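Local atomic coordinates of alanine dehydrogenase (Archaeoglobus fulgidus, PDB entry 1OMO), a protein that catalyses the reversible NAD+-dependent oxidative deamination of L-alanine to pyruvate and ammonium, working as a homodimer. Residues L30-K35 against V271-K276; G129-G134 against P200-E205; A162-V167 against A177-A182. All coordinates share one frame; numbering follows the deposited sequence.

Contact 1 of 3, residues L30-K35 against V271-K276; sequences LYALGK and VIAGLK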
loop_
_atom_site.group_PDB
_atom_site.type_symbol
_atom_site.label_atom_id
_atom_site.label_comp_id
_atom_site.label_asym_id
_atom_site.label_seq_id
_atom_site.Cartn_x
_atom_site.Cartn_y
_atom_site.Cartn_z
ATOM N N LEU A 30 -12.351 -13.412 -12.741
ATOM C CA LEU A 30 -10.897 -13.466 -12.975
ATOM C C LEU A 30 -10.069 -13.894 -11.749
ATOM O O LEU A 30 -9.188 -14.738 -11.865
ATOM C CB LEU A 30 -10.375 -12.121 -13.491
ATOM C CG LEU A 30 -10.902 -11.701 -14.860
ATOM C CD1 LEU A 30 -10.554 -10.265 -15.134
ATOM C CD2 LEU A 30 -10.315 -12.622 -15.936
ATOM N N TYR A 31 -10.356 -13.351 -10.573
ATOM C CA TYR A 31 -9.560 -13.724 -9.411
ATOM C C TYR A 31 -9.718 -15.196 -9.086
ATOM O O TYR A 31 -8.766 -15.857 -8.716
ATOM C CB TYR A 31 -9.912 -12.877 -8.177
ATOM C CG TYR A 31 -8.929 -13.080 -7.033
ATOM C CD1 TYR A 31 -7.570 -13.231 -7.293
ATOM C CD2 TYR A 31 -9.337 -13.071 -5.709
ATOM C CE1 TYR A 31 -6.638 -13.365 -6.272
ATOM C CE2 TYR A 31 -8.396 -13.201 -4.649
ATOM C CZ TYR A 31 -7.048 -13.345 -4.948
ATOM O OH TYR A 31 -6.078 -13.420 -3.957
ATOM N N ALA A 32 -10.919 -15.724 -9.229
ATOM C CA ALA A 32 -11.107 -17.132 -8.928
ATOM C C ALA A 32 -10.371 -18.006 -9.971
ATOM O O ALA A 32 -10.022 -19.137 -9.664
ATOM C CB ALA A 32 -12.592 -17.472 -8.893
ATOM N N LEU A 33 -10.139 -17.478 -11.181
ATOM C CA LEU A 33 -9.419 -18.227 -12.210
ATOM C C LEU A 33 -7.909 -17.903 -12.201
ATOM O O LEU A 33 -7.186 -18.229 -13.134
ATOM C CB LEU A 33 -9.989 -17.925 -13.590
ATOM C CG LEU A 33 -11.413 -18.426 -13.810
ATOM C CD1 LEU A 33 -11.923 -17.989 -15.174
ATOM C CD2 LEU A 33 -11.442 -19.947 -13.669
ATOM N N GLY A 34 -7.450 -17.242 -11.147
ATOM C CA GLY A 34 -6.050 -16.904 -11.044
ATOM C C GLY A 34 -5.586 -15.828 -12.003
ATOM O O GLY A 34 -4.399 -15.543 -12.056
ATOM N N LYS A 35 -6.484 -15.226 -12.769
ATOM C CA LYS A 35 -6.061 -14.176 -13.693
ATOM C C LYS A 35 -6.030 -12.761 -13.082
ATOM O O LYS A 35 -6.082 -11.757 -13.789
ATOM C CB LYS A 35 -6.932 -14.210 -14.941
ATOM C CG LYS A 35 -6.743 -15.497 -15.718
ATOM C CD LYS A 35 -7.678 -15.586 -16.911
ATOM C CE LYS A 35 -7.566 -16.939 -17.604
ATOM N NZ LYS A 35 -8.328 -16.873 -18.865
ATOM N N VAL A 271 -18.173 -19.317 -7.198
ATOM C CA VAL A 271 -19.531 -19.577 -7.661
ATOM C C VAL A 271 -19.737 -18.992 -9.047
ATOM O O VAL A 271 -20.287 -19.639 -9.938
ATOM C CB VAL A 271 -20.605 -18.994 -6.700
ATOM C CG1 VAL A 271 -21.983 -19.142 -7.310
ATOM C CG2 VAL A 271 -20.574 -19.734 -5.353
ATOM N N ILE A 272 -19.289 -17.768 -9.236
ATOM C CA ILE A 272 -19.470 -17.146 -10.513
ATOM C C ILE A 272 -18.716 -17.936 -11.591
ATOM O O ILE A 272 -19.219 -18.129 -12.693
ATOM C CB ILE A 272 -18.992 -15.683 -10.460
ATOM C CG1 ILE A 272 -19.886 -14.898 -9.508
ATOM C CG2 ILE A 272 -19.050 -15.051 -11.841
ATOM C CD1 ILE A 272 -19.455 -13.482 -9.303
ATOM N N ALA A 273 -17.523 -18.414 -11.248
ATOM C CA ALA A 273 -16.708 -19.158 -12.185
ATOM C C ALA A 273 -17.146 -20.616 -12.386
ATOM O O ALA A 273 -16.633 -21.300 -13.242
ATOM C CB ALA A 273 -15.258 -19.096 -11.746
ATOM N N GLY A 274 -18.101 -21.099 -11.607
ATOM C CA GLY A 274 -18.516 -22.476 -11.801
ATOM C C GLY A 274 -17.653 -23.498 -11.087
ATOM O O GLY A 274 -17.751 -24.693 -11.367
ATOM N N LEU A 275 -16.821 -23.051 -10.159
ATOM C CA LEU A 275 -15.950 -23.965 -9.423
ATOM C C LEU A 275 -16.667 -24.578 -8.230
ATOM O O LEU A 275 -16.257 -25.627 -7.722
ATOM C CB LEU A 275 -14.692 -23.246 -8.943
ATOM C CG LEU A 275 -13.886 -22.515 -9.998
ATOM C CD1 LEU A 275 -12.747 -21.746 -9.353
ATOM C CD2 LEU A 275 -13.364 -23.538 -10.978
ATOM N N LYS A 276 -17.717 -23.892 -7.768
ATOM C CA LYS A 276 -18.535 -24.360 -6.656
ATOM C C LYS A 276 -19.970 -23.961 -6.952
ATOM O O LYS A 276 -20.238 -22.931 -7.560
ATOM C CB LYS A 276 -18.156 -23.705 -5.334
ATOM C CG LYS A 276 -16.707 -23.772 -4.956
ATOM C CD LYS A 276 -16.289 -25.121 -4.396
ATOM C CE LYS A 276 -15.236 -24.897 -3.290
ATOM N NZ LYS A 276 -14.329 -26.044 -3.007
#
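Two helix C-termini meet here at the surface: Ala32 and Leu33, where helix 17-32 runs out, face Ala273 and Leu275 at the end of helix 268-273. Each helix finishes in a Schellman motif with a glycine of positive phi. In the first, Lys35 N bonds to Leu30 O at 2.9 Å and Gly34 N to Tyr31 O at 3.1 Å; in the second, Gly274 takes the matching place, its N 3.1 Å from Val271 O. The methyl groups of the two alanines point at each other, CB of Ala32 lying 4.2 Å from CB of Ala273. Ala32 CA and Ala273 CA, 6.8 Å apart, mark the nearest backbone approach. No hydrogen bond crosses between the segments, and together they bury just 145 Å² in light van der Waals contact.

The meeting joins the two domains of the subunit. Helix 17-32 belongs with the mixed-sheet domain, whereas helix 268-273 follows strand 264-267, an outermost strand of the parallel Rossmann sheet, and Val271 packs back on Ala266 of that strand. Ile272 packs on Ile115 and Tyr119 of helix 102-120.

Two leucines widen the small alanine patch. In Leu275, CG stands beside the backbone N and anti to the carbonyl carbon (chi1 -54°), which carries CD1 across to the end of helix 17-32, 3.8 Å from Ala32 O and 4.3 Å from Ala32 CB. From the other segment, the tip of Leu33 swings in, and its CD2 comes to 4.4 Å from Ala273 CB.

Contact 2 of 3, residues G129-G134 against P200-E205; sequences GFIGCG and PVVKAE. With NAD (nicotinamide-adenine-dinucleotide), chain D.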
loop_
_atom_site.group_PDB
_atom_site.type_symbol
_atom_site.label_atom_id
_atom_site.label_comp_id
_atom_site.label_asym_id
_atom_site.label_seq_id
_atom_site.Cartn_x
_atom_site.Cartn_y
_atom_site.Cartn_z
ATOM N N GLY A 129 -35.497 -6.848 2.827
ATOM C CA GLY A 129 -35.342 -6.235 4.133
ATOM C C GLY A 129 -33.965 -5.590 4.330
ATOM O O GLY A 129 -32.930 -6.130 3.914
ATOM N N PHE A 130 -33.951 -4.419 4.954
ATOM C CA PHE A 130 -32.722 -3.709 5.224
ATOM C C PHE A 130 -32.534 -3.415 6.717
ATOM O O PHE A 130 -33.366 -2.751 7.364
ATOM C CB PHE A 130 -32.679 -2.400 4.437
ATOM C CG PHE A 130 -32.590 -2.591 2.945
ATOM C CD1 PHE A 130 -33.721 -2.963 2.211
ATOM C CD2 PHE A 130 -31.380 -2.400 2.274
ATOM C CE1 PHE A 130 -33.653 -3.145 0.818
ATOM C CE2 PHE A 130 -31.290 -2.576 0.871
ATOM C CZ PHE A 130 -32.430 -2.948 0.148
ATOM N N ILE A 131 -31.458 -3.951 7.277
ATOM C CA ILE A 131 -31.112 -3.681 8.661
ATOM C C ILE A 131 -29.990 -2.662 8.504
ATOM O O ILE A 131 -28.869 -3.024 8.160
ATOM C CB ILE A 131 -30.562 -4.918 9.372
ATOM C CG1 ILE A 131 -31.568 -6.067 9.272
ATOM C CG2 ILE A 131 -30.281 -4.589 10.809
ATOM C CD1 ILE A 131 -32.950 -5.707 9.799
ATOM N N GLY A 132 -30.307 -1.394 8.750
ATOM C CA GLY A 132 -29.357 -0.313 8.603
ATOM C C GLY A 132 -29.797 0.452 7.357
ATOM O O GLY A 132 -29.966 -0.146 6.291
ATOM N N CYS A 133 -29.998 1.756 7.474
ATOM C CA CYS A 133 -30.461 2.536 6.334
ATOM C C CYS A 133 -29.557 3.727 6.051
ATOM O O CYS A 133 -30.041 4.810 5.719
ATOM C CB CYS A 133 -31.916 3.008 6.548
ATOM S SG CYS A 133 -33.145 1.650 6.752
ATOM N N GLY A 134 -28.246 3.516 6.209
ATOM C CA GLY A 134 -27.249 4.535 5.905
ATOM C C GLY A 134 -26.831 4.450 4.423
ATOM O O GLY A 134 -27.486 3.788 3.605
ATOM N N PRO A 200 -24.785 -8.925 17.744
ATOM C CA PRO A 200 -25.888 -9.329 16.862
ATOM C C PRO A 200 -27.055 -8.362 16.787
ATOM O O PRO A 200 -27.560 -7.893 17.803
ATOM C CB PRO A 200 -26.302 -10.692 17.422
ATOM C CG PRO A 200 -24.980 -11.234 17.968
ATOM C CD PRO A 200 -24.405 -10.016 18.663
ATOM N N VAL A 201 -27.459 -8.051 15.565
ATOM C CA VAL A 201 -28.595 -7.176 15.334
ATOM C C VAL A 201 -29.760 -7.978 14.724
ATOM O O VAL A 201 -30.882 -7.499 14.621
ATOM C CB VAL A 201 -28.218 -6.030 14.387
ATOM C CG1 VAL A 201 -29.473 -5.464 13.782
ATOM C CG2 VAL A 201 -27.442 -4.935 15.156
ATOM N N VAL A 202 -29.481 -9.201 14.302
ATOM C CA VAL A 202 -30.505 -10.043 13.707
ATOM C C VAL A 202 -30.522 -11.361 14.461
ATOM O O VAL A 202 -29.481 -12.001 14.627
ATOM C CB VAL A 202 -30.225 -10.318 12.189
ATOM C CG1 VAL A 202 -31.220 -11.348 11.627
ATOM C CG2 VAL A 202 -30.337 -9.035 11.423
ATOM N N LYS A 203 -31.702 -11.762 14.913
ATOM C CA LYS A 203 -31.839 -13.022 15.646
ATOM C C LYS A 203 -32.096 -14.186 14.715
ATOM O O LYS A 203 -32.790 -14.037 13.723
ATOM C CB LYS A 203 -32.977 -12.916 16.671
ATOM C CG LYS A 203 -32.577 -12.140 17.907
ATOM C CD LYS A 203 -33.713 -11.937 18.939
ATOM C CE LYS A 203 -33.103 -11.367 20.236
ATOM N NZ LYS A 203 -34.046 -10.772 21.245
ATOM N N ALA A 204 -31.544 -15.350 15.030
ATOM C CA ALA A 204 -31.762 -16.522 14.184
ATOM C C ALA A 204 -33.242 -16.838 13.997
ATOM O O ALA A 204 -33.705 -17.036 12.885
ATOM C CB ALA A 204 -31.030 -17.752 14.746
ATOM N N GLU A 205 -33.994 -16.865 15.080
ATOM C CA GLU A 205 -35.412 -17.194 14.965
ATOM C C GLU A 205 -36.181 -16.220 14.086
ATOM O O GLU A 205 -37.306 -16.487 13.713
ATOM C CB GLU A 205 -36.067 -17.299 16.355
ATOM C CG GLU A 205 -36.426 -15.956 16.977
ATOM C CD GLU A 205 -36.141 -15.900 18.468
ATOM O OE1 GLU A 205 -35.007 -16.235 18.877
ATOM O OE2 GLU A 205 -37.052 -15.506 19.232
HETATM P PA NAD D . -23.493 4.917 7.838
HETATM O O1A NAD D . -23.040 5.364 9.179
HETATM O O2A NAD D . -24.005 5.965 6.841
HETATM O O5B NAD D . -24.603 3.696 7.762
HETATM C C5B NAD D . -24.841 2.769 8.903
HETATM C C4B NAD D . -26.325 2.945 9.318
HETATM O O4B NAD D . -26.481 1.945 10.419
HETATM C C3B NAD D . -26.735 4.320 10.031
HETATM O O3B NAD D . -27.883 4.953 9.337
HETATM C C2B NAD D . -27.040 3.955 11.504
HETATM O O2B NAD D . -27.916 4.735 12.232
HETATM C C1B NAD D . -27.416 2.449 11.343
HETATM N N9A NAD D . -27.159 1.661 12.513
HETATM C C8A NAD D . -26.123 1.666 13.426
HETATM N N7A NAD D . -26.248 0.754 14.366
HETATM C C5A NAD D . -27.373 0.089 14.137
HETATM C C6A NAD D . -28.012 -1.028 14.833
HETATM N N6A NAD D . -27.500 -1.552 15.917
HETATM N N1A NAD D . -29.197 -1.463 14.265
HETATM C C2A NAD D . -29.751 -0.926 13.152
HETATM N N3A NAD D . -29.172 0.156 12.451
HETATM C C4A NAD D . -27.974 0.616 12.973
HETATM O O3 NAD D . -22.452 3.960 6.958
HETATM P PN NAD D . -22.466 3.265 5.408
HETATM O O1N NAD D . -23.851 3.447 4.843
HETATM O O2N NAD D . -21.222 3.711 4.666
HETATM O O5D NAD D . -22.297 1.662 5.899
HETATM C C5D NAD D . -21.202 1.588 7.026
HETATM C C4D NAD D . -20.843 0.182 7.378
HETATM O O4D NAD D . -20.419 -0.517 6.078
HETATM C C3D NAD D . -19.608 0.022 8.320
HETATM O O3D NAD D . -19.637 -1.218 9.051
HETATM C C2D NAD D . -18.472 0.094 7.295
HETATM O O2D NAD D . -17.202 -0.115 7.819
HETATM C C1D NAD D . -19.003 -0.946 6.199
HETATM N N1N NAD D . -18.549 -0.849 4.768
HETATM C C2N NAD D . -18.091 -2.136 4.246
HETATM C C3N NAD D . -17.835 -2.129 2.827
HETATM C C7N NAD D . -17.307 -3.577 2.252
HETATM O O7N NAD D . -16.629 -3.581 1.186
HETATM N N7N NAD D . -17.645 -4.709 2.948
HETATM C C4N NAD D . -18.001 -1.038 1.941
HETATM C C5N NAD D . -18.467 0.173 2.598
HETATM C C6N NAD D . -18.737 0.259 3.974
#
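With its chi1 at -56°, Ile131 sets CG1 beside the backbone N and CG2 anti to it, which turns CG2 to Val201 and CG1 to Val202. In Val201 (chi1 160°) it is CG1 that lies anti to the backbone N, and the two anti branches meet. The side chains run alongside one another, pointing opposite ways, with Ile131 CG2 coming within 3.2 Å of Val201 CG1, tight for two methyl groups. On the other branch, Ile131 CG1 packs 3.9 Å from Val202 CG2, and Val202 also packs on Leu191 and Ile230.

Val201 also turns to the cofactor: its CG2 lies 3.5 Å from N6A of the NAD adenine, and its CG1 is 4.0 Å from N1A. Ile131 thus backs a residue that lines the adenine pocket. Past the strand, Gly132 brings its CA to 3.9 Å from NAD N3A, and Gly134 places its C 3.2 Å from the phosphate oxygen O1N; a side chain on Gly134 would run into NAD O5B. Cys133 N bonds to Asp157, whose other carboxylate oxygen holds NAD. Strand, glycine turn and following helix, with Gly134 at the N-cap, are consistent with the GxGxxA turn of a Rossmann NAD domain.

Contact 3 of 3, residues A162-V167 against A177-A182; sequences AAKKFV and ASVQPA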
loop_
_atom_site.group_PDB
_atom_site.type_symbol
_atom_site.label_atom_id
_atom_site.label_comp_id
_atom_site.label_asym_id
_atom_site.label_seq_id
_atom_site.Cartn_x
_atom_site.Cartn_y
_atom_site.Cartn_z
ATOM N N ALA A 162 -33.417 8.055 9.599
ATOM C CA ALA A 162 -32.745 7.454 8.463
ATOM C C ALA A 162 -33.647 6.404 7.776
ATOM O O ALA A 162 -33.682 6.332 6.545
ATOM C CB ALA A 162 -31.393 6.823 8.901
ATOM N N ALA A 163 -34.378 5.607 8.550
ATOM C CA ALA A 163 -35.260 4.598 7.937
ATOM C C ALA A 163 -36.375 5.267 7.121
ATOM O O ALA A 163 -36.688 4.846 6.021
ATOM C CB ALA A 163 -35.846 3.663 9.029
ATOM N N LYS A 164 -36.957 6.330 7.654
ATOM C CA LYS A 164 -38.022 7.040 6.946
ATOM C C LYS A 164 -37.513 7.663 5.657
ATOM O O LYS A 164 -38.203 7.657 4.631
ATOM C CB LYS A 164 -38.646 8.119 7.845
ATOM C CG LYS A 164 -39.638 7.558 8.859
ATOM C CD LYS A 164 -40.216 8.628 9.775
ATOM C CE LYS A 164 -41.204 7.987 10.769
ATOM N NZ LYS A 164 -41.763 8.909 11.832
ATOM N N LYS A 165 -36.308 8.212 5.703
ATOM C CA LYS A 165 -35.740 8.788 4.506
ATOM C C LYS A 165 -35.527 7.694 3.446
ATOM O O LYS A 165 -35.866 7.882 2.288
ATOM C CB LYS A 165 -34.405 9.456 4.818
ATOM C CG LYS A 165 -33.739 10.037 3.582
ATOM C CD LYS A 165 -32.385 10.666 3.876
ATOM C CE LYS A 165 -32.117 11.815 2.918
ATOM N NZ LYS A 165 -30.671 12.130 2.911
ATOM N N PHE A 166 -34.965 6.553 3.839
ATOM C CA PHE A 166 -34.712 5.472 2.887
ATOM C C PHE A 166 -36.072 5.013 2.334
ATOM O O PHE A 166 -36.227 4.766 1.149
ATOM C CB PHE A 166 -33.926 4.324 3.597
ATOM C CG PHE A 166 -33.731 3.058 2.764
ATOM C CD1 PHE A 166 -34.650 2.011 2.847
ATOM C CD2 PHE A 166 -32.620 2.906 1.919
ATOM C CE1 PHE A 166 -34.477 0.834 2.114
ATOM C CE2 PHE A 166 -32.438 1.723 1.171
ATOM C CZ PHE A 166 -33.363 0.692 1.270
ATOM N N VAL A 167 -37.064 4.926 3.202
ATOM C CA VAL A 167 -38.380 4.498 2.771
ATOM C C VAL A 167 -38.968 5.479 1.758
ATOM O O VAL A 167 -39.550 5.081 0.768
ATOM C CB VAL A 167 -39.309 4.357 3.987
ATOM C CG1 VAL A 167 -40.785 4.382 3.540
ATOM C CG2 VAL A 167 -39.004 3.050 4.704
ATOM N N ALA A 177 -42.687 0.511 0.070
ATOM C CA ALA A 177 -41.792 0.373 1.215
ATOM C C ALA A 177 -42.335 0.943 2.536
ATOM O O ALA A 177 -43.169 1.832 2.533
ATOM C CB ALA A 177 -40.428 1.024 0.874
ATOM N N SER A 178 -41.845 0.426 3.662
ATOM C CA SER A 178 -42.313 0.918 4.949
ATOM C C SER A 178 -41.252 0.762 6.016
ATOM O O SER A 178 -40.384 -0.095 5.912
ATOM C CB SER A 178 -43.574 0.162 5.393
ATOM O OG SER A 178 -43.254 -1.085 6.021
ATOM N N VAL A 179 -41.333 1.594 7.044
ATOM C CA VAL A 179 -40.402 1.526 8.171
ATOM C C VAL A 179 -40.890 0.343 9.013
ATOM O O VAL A 179 -42.099 0.124 9.121
ATOM C CB VAL A 179 -40.438 2.824 8.998
ATOM C CG1 VAL A 179 -39.559 2.673 10.243
ATOM C CG2 VAL A 179 -39.963 3.996 8.144
ATOM N N GLN A 180 -39.963 -0.420 9.586
ATOM C CA GLN A 180 -40.308 -1.611 10.359
ATOM C C GLN A 180 -39.269 -1.922 11.421
ATOM O O GLN A 180 -38.095 -1.676 11.226
ATOM C CB GLN A 180 -40.378 -2.832 9.424
ATOM C CG GLN A 180 -41.422 -2.763 8.295
ATOM C CD GLN A 180 -42.831 -2.889 8.813
ATOM O OE1 GLN A 180 -43.049 -3.507 9.837
ATOM N NE2 GLN A 180 -43.790 -2.329 8.100
ATOM N N PRO A 181 -39.685 -2.537 12.527
ATOM C CA PRO A 181 -38.827 -2.923 13.652
ATOM C C PRO A 181 -37.881 -3.936 13.071
ATOM O O PRO A 181 -38.156 -4.453 12.006
ATOM C CB PRO A 181 -39.787 -3.595 14.630
ATOM C CG PRO A 181 -41.149 -3.095 14.205
ATOM C CD PRO A 181 -41.053 -3.045 12.708
ATOM N N ALA A 182 -36.809 -4.274 13.780
ATOM C CA ALA A 182 -35.826 -5.213 13.253
ATOM C C ALA A 182 -36.345 -6.622 13.009
ATOM O O ALA A 182 -36.056 -7.223 11.984
ATOM C CB ALA A 182 -34.602 -5.257 14.163
#
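Val167 and Val179 face each other between helix 160-172 and strand 177-179, their CG2 methyls meeting. The helix and strand segments run antiparallel, at 173°, with their axes 7.6 Å apart at closest. With chi1 at 161°, Val167 directs CG2 over the strand backbone, 3.5 Å from Ser178 C, while CG1 reaches Ala177 O at 3.6 Å. The methyl CG2 of Val179 fits between two helix residues, 3.7 Å from Val167 CG2 and 3.6 Å from Lys164 CG; its other methyl, CG1, sits 4.0 Å from Ala163 CB. The lysine lies aslant to Val179, contributing the aliphatic start of an extended chain whose NZ forms a salt bridge with Glu160. Cutting Val167 back to an alanine is likely to open a gap over Ser178 and leave Val179 CG2 without its methyl partner, resting on Lys164 CG and the backbone at Ala163.

This is the packing of a beta-alpha-beta crossover, in which strand 152-156 leads through the helix to strand 177-179; Ser178 and Gln180 bond to strand 152-156. No hydrogen bond crosses between 162-167 and 177-182, though further along the same helix Glu171 OE2 takes the N-H of Ala177; the direct contact is apolar, methyls against methyls and backbone.

Overall arrangement
Contacts 2 and 3 share the parallel Rossmann sheet; contact 1 lies away, its centre 30 Å from that of contact 2 and 37 Å from that of contact 3, on the opposite side of the chain's centre from contact 3. Along the chain they are concentric: 162-167 and 177-182 fall between 129-134 and 200-205, and all four between 30-35 and 271-276. The centres of contacts 2 and 3 are 12 Å apart, and the two touch where Phe130 meets Phe166 and Cys133 packs on Ala162 and Ala163, joining the glycine turn to the crossover helix. Both lie on the cofactor side of the Rossmann domain; contact 1 joins that domain to the other, away from NAD.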